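Local coordinates for increased recombination centers protein 6 (Saccharomyces cerevisiae, PDB 3UC9) that acts as a conserved clathrin coat accessory factor related to small G proteins and is involved in gross chromosomal rearrangements and telomere healing, at residues I57-D62 / D75-S80. Residues are numbered along the deposited sequence; the frame is centred on the assembly and turned at random.
Sequences ISIVKD and DLYIDS
With CG set beside its own backbone N (chi1 -67°), D75 brings its carboxylate up to segment 57-62, where D75 OD1 accepts D62 N at 3.0 Å; the bond is nearly straight (168°) and meets OD1 almost along its C-O axis. The same carboxylate lies against the aliphatic part of K61, D75 OD1 being 3.6 Å from K61 CB, while OD2 forms a salt bridge with K29 on strand 29-35. With an alanine here, the D62 amide and the K29 ammonium would probably lose the carboxylate they share. Backbone bonds continue the pairing: V60 N to L76 O (2.8 Å), L76 N to V60 O and I78 N to S58 O, with a weak S58 N to I78 O bond beyond. The N-to-C directions of 59-61 and 75-80 differ by 172°, and since strands 59-66 and 71-81 follow each other in the chain, this antiparallel pair is a beta hairpin at the margin of the mixed Rossmann-type sheet, 59-66 being outermost. On one face, I59 CD1 approaches Y77 CD1 obliquely at 3.5 Å, and I59 CG2 sits 3.7 Å from Y77 CE1. Across the other face, V60 CG2 meets I78 CD1 at 4.1 Å, and L76 and I78 both reach L46 of helix 39-50.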
ATOM      1  N   ILE A  57      -8.249  -5.440  12.920  1.00 50.03           N
ATOM      2  CA  ILE A  57      -7.074  -6.210  12.485  1.00 47.72           C
ATOM      3  C   ILE A  57      -7.438  -7.682  12.222  1.00 45.44           C
ATOM      4  O   ILE A  57      -7.851  -8.380  13.140  1.00 47.59           O
ATOM      5  CB  ILE A  57      -5.951  -6.181  13.562  1.00 48.16           C
ATOM      6  CG1 ILE A  57      -5.471  -4.749  13.840  1.00 48.87           C
ATOM      7  CG2 ILE A  57      -4.768  -7.027  13.125  1.00 49.89           C
ATOM      8  CD1 ILE A  57      -4.431  -4.669  14.947  1.00 48.81           C
ATOM      9  N   SER A  58      -7.279  -8.136  10.977  1.00 41.24           N
ATOM     10  CA  SER A  58      -7.689  -9.479  10.566  1.00 37.24           C
ATOM     11  C   SER A  58      -7.074  -9.933   9.224  1.00 33.07           C
ATOM     12  O   SER A  58      -6.394  -9.168   8.534  1.00 30.19           O
ATOM     13  CB  SER A  58      -9.230  -9.592  10.529  1.00 38.18           C
ATOM     14  OG  SER A  58      -9.856  -8.535   9.812  1.00 38.80           O
ATOM     15  N   ILE A  59      -7.304 -11.204   8.896  1.00 29.56           N
ATOM     16  CA  ILE A  59      -6.870 -11.806   7.643  1.00 27.27           C
ATOM     17  C   ILE A  59      -8.107 -12.146   6.820  1.00 27.06           C
ATOM     18  O   ILE A  59      -8.913 -13.007   7.213  1.00 26.82           O
ATOM     19  CB  ILE A  59      -6.082 -13.118   7.887  1.00 28.09           C
ATOM     20  CG1 ILE A  59      -4.921 -12.903   8.863  1.00 28.95           C
ATOM     21  CG2 ILE A  59      -5.582 -13.695   6.581  1.00 25.95           C
ATOM     22  CD1 ILE A  59      -3.944 -11.859   8.447  1.00 29.73           C
ATOM     23  N   VAL A  60      -8.264 -11.468   5.687  1.00 24.19           N
ATOM     24  CA  VAL A  60      -9.405 -11.685   4.810  1.00 24.82           C
ATOM     25  C   VAL A  60      -8.939 -12.380   3.528  1.00 23.94           C
ATOM     26  O   VAL A  60      -8.355 -11.749   2.653  1.00 22.02           O
ATOM     27  CB  VAL A  60     -10.114 -10.360   4.487  1.00 25.36           C
ATOM     28  CG1 VAL A  60     -11.451 -10.624   3.798  1.00 29.03           C
ATOM     29  CG2 VAL A  60     -10.312  -9.543   5.760  1.00 26.47           C
ATOM     30  N   LYS A  61      -9.216 -13.680   3.419  1.00 23.55           N
ATOM     31  CA  LYS A  61      -8.642 -14.495   2.343  1.00 23.34           C
ATOM     32  C   LYS A  61      -9.512 -14.581   1.099  1.00 24.81           C
ATOM     33  O   LYS A  61     -10.729 -14.435   1.177  1.00 26.78           O
ATOM     34  CB  LYS A  61      -8.354 -15.913   2.847  1.00 24.55           C
ATOM     35  CG  LYS A  61      -7.298 -15.979   3.935  1.00 23.67           C
ATOM     36  CD  LYS A  61      -6.895 -17.424   4.182  1.00 26.80           C
ATOM     37  CE  LYS A  61      -5.832 -17.538   5.259  1.00 29.49           C
ATOM     38  NZ  LYS A  61      -5.398 -18.943   5.461  1.00 26.08           N
ATOM     39  N   ASP A  62      -8.862 -14.833  -0.038  1.00 24.16           N
ATOM     40  CA  ASP A  62      -9.526 -15.133  -1.316  1.00 26.88           C
ATOM     41  C   ASP A  62     -10.491 -14.031  -1.757  1.00 26.36           C
ATOM     42  O   ASP A  62     -11.639 -14.288  -2.153  1.00 26.82           O
ATOM     43  CB  ASP A  62     -10.224 -16.495  -1.260  1.00 28.64           C
ATOM     44  CG  ASP A  62     -10.388 -17.139  -2.646  1.00 33.79           C
ATOM     45  OD1 ASP A  62      -9.650 -16.766  -3.586  1.00 38.52           O
ATOM     46  OD2 ASP A  62     -11.242 -18.046  -2.787  1.00 38.42           O
ATOM     47  N   ASP A  75      -5.113 -12.087  -0.804  1.00 18.71           N
ATOM     48  CA  ASP A  75      -5.424 -12.053   0.618  1.00 18.57           C
ATOM     49  C   ASP A  75      -5.142 -10.643   1.155  1.00 18.50           C
ATOM     50  O   ASP A  75      -4.114 -10.055   0.842  1.00 17.85           O
ATOM     51  CB  ASP A  75      -4.561 -13.061   1.368  1.00 20.19           C
ATOM     52  CG  ASP A  75      -4.886 -14.508   1.024  1.00 23.00           C
ATOM     53  OD1 ASP A  75      -5.941 -14.779   0.406  1.00 20.80           O
ATOM     54  OD2 ASP A  75      -4.078 -15.389   1.403  1.00 24.26           O
ATOM     55  N   LEU A  76      -6.056 -10.134   1.974  1.00 18.70           N
ATOM     56  CA  LEU A  76      -5.918  -8.851   2.622  1.00 19.37           C
ATOM     57  C   LEU A  76      -5.471  -9.094   4.061  1.00 19.50           C
ATOM     58  O   LEU A  76      -6.124  -9.828   4.812  1.00 21.43           O
ATOM     59  CB  LEU A  76      -7.257  -8.109   2.580  1.00 19.70           C
ATOM     60  CG  LEU A  76      -7.330  -6.626   2.910  1.00 26.22           C
ATOM     61  CD1 LEU A  76      -6.582  -5.806   1.859  1.00 26.83           C
ATOM     62  CD2 LEU A  76      -8.777  -6.190   2.982  1.00 29.09           C
ATOM     63  N   TYR A  77      -4.333  -8.512   4.418  1.00 17.90           N
ATOM     64  CA  TYR A  77      -3.853  -8.493   5.793  1.00 19.61           C
ATOM     65  C   TYR A  77      -4.061  -7.089   6.356  1.00 19.20           C
ATOM     66  O   TYR A  77      -3.525  -6.110   5.826  1.00 21.14           O
ATOM     67  CB  TYR A  77      -2.361  -8.838   5.848  1.00 19.98           C
ATOM     68  CG  TYR A  77      -1.960 -10.242   5.420  1.00 21.71           C
ATOM     69  CD1 TYR A  77      -2.898 -11.255   5.199  1.00 22.82           C
ATOM     70  CD2 TYR A  77      -0.613 -10.571   5.291  1.00 23.68           C
ATOM     71  CE1 TYR A  77      -2.494 -12.536   4.821  1.00 21.40           C
ATOM     72  CE2 TYR A  77      -0.206 -11.851   4.934  1.00 22.25           C
ATOM     73  CZ  TYR A  77      -1.142 -12.827   4.704  1.00 26.04           C
ATOM     74  OH  TYR A  77      -0.716 -14.092   4.358  1.00 24.24           O
ATOM     75  N   ILE A  78      -4.856  -6.977   7.411  1.00 18.73           N
ATOM     76  CA  ILE A  78      -5.154  -5.689   8.025  1.00 18.88           C
ATOM     77  C   ILE A  78      -4.428  -5.650   9.365  1.00 20.00           C
ATOM     78  O   ILE A  78      -4.570  -6.566  10.182  1.00 20.52           O
ATOM     79  CB  ILE A  78      -6.658  -5.488   8.224  1.00 19.81           C
ATOM     80  CG1 ILE A  78      -7.405  -5.688   6.897  1.00 22.45           C
ATOM     81  CG2 ILE A  78      -6.940  -4.084   8.794  1.00 22.44           C
ATOM     82  CD1 ILE A  78      -8.871  -5.983   7.068  1.00 27.05           C
ATOM     83  N   ASP A  79      -3.611  -4.621   9.566  1.00 19.23           N
ATOM     84  CA  ASP A  79      -2.823  -4.501  10.781  1.00 20.51           C
ATOM     85  C   ASP A  79      -2.859  -3.059  11.287  1.00 19.95           C
ATOM     86  O   ASP A  79      -3.291  -2.131  10.580  1.00 17.60           O
ATOM     87  CB  ASP A  79      -1.374  -4.936  10.530  1.00 21.52           C
ATOM     88  CG  ASP A  79      -0.665  -5.455  11.785  1.00 25.10           C
ATOM     89  OD1 ASP A  79      -1.247  -5.451  12.894  1.00 25.04           O
ATOM     90  OD2 ASP A  79       0.509  -5.868  11.656  1.00 33.64           O
ATOM     91  N   SER A  80      -2.420  -2.902  12.529  1.00 20.08           N
ATOM     92  CA  SER A  80      -2.351  -1.609  13.190  1.00 21.04           C
ATOM     93  C   SER A  80      -1.096  -1.571  14.034  1.00 21.97           C
ATOM     94  O   SER A  80      -0.552  -2.614  14.405  1.00 21.15           O
ATOM     95  CB  SER A  80      -3.571  -1.407  14.088  1.00 23.02           C
ATOM     96  OG  SER A  80      -3.636  -0.083  14.576  1.00 29.14           O
TER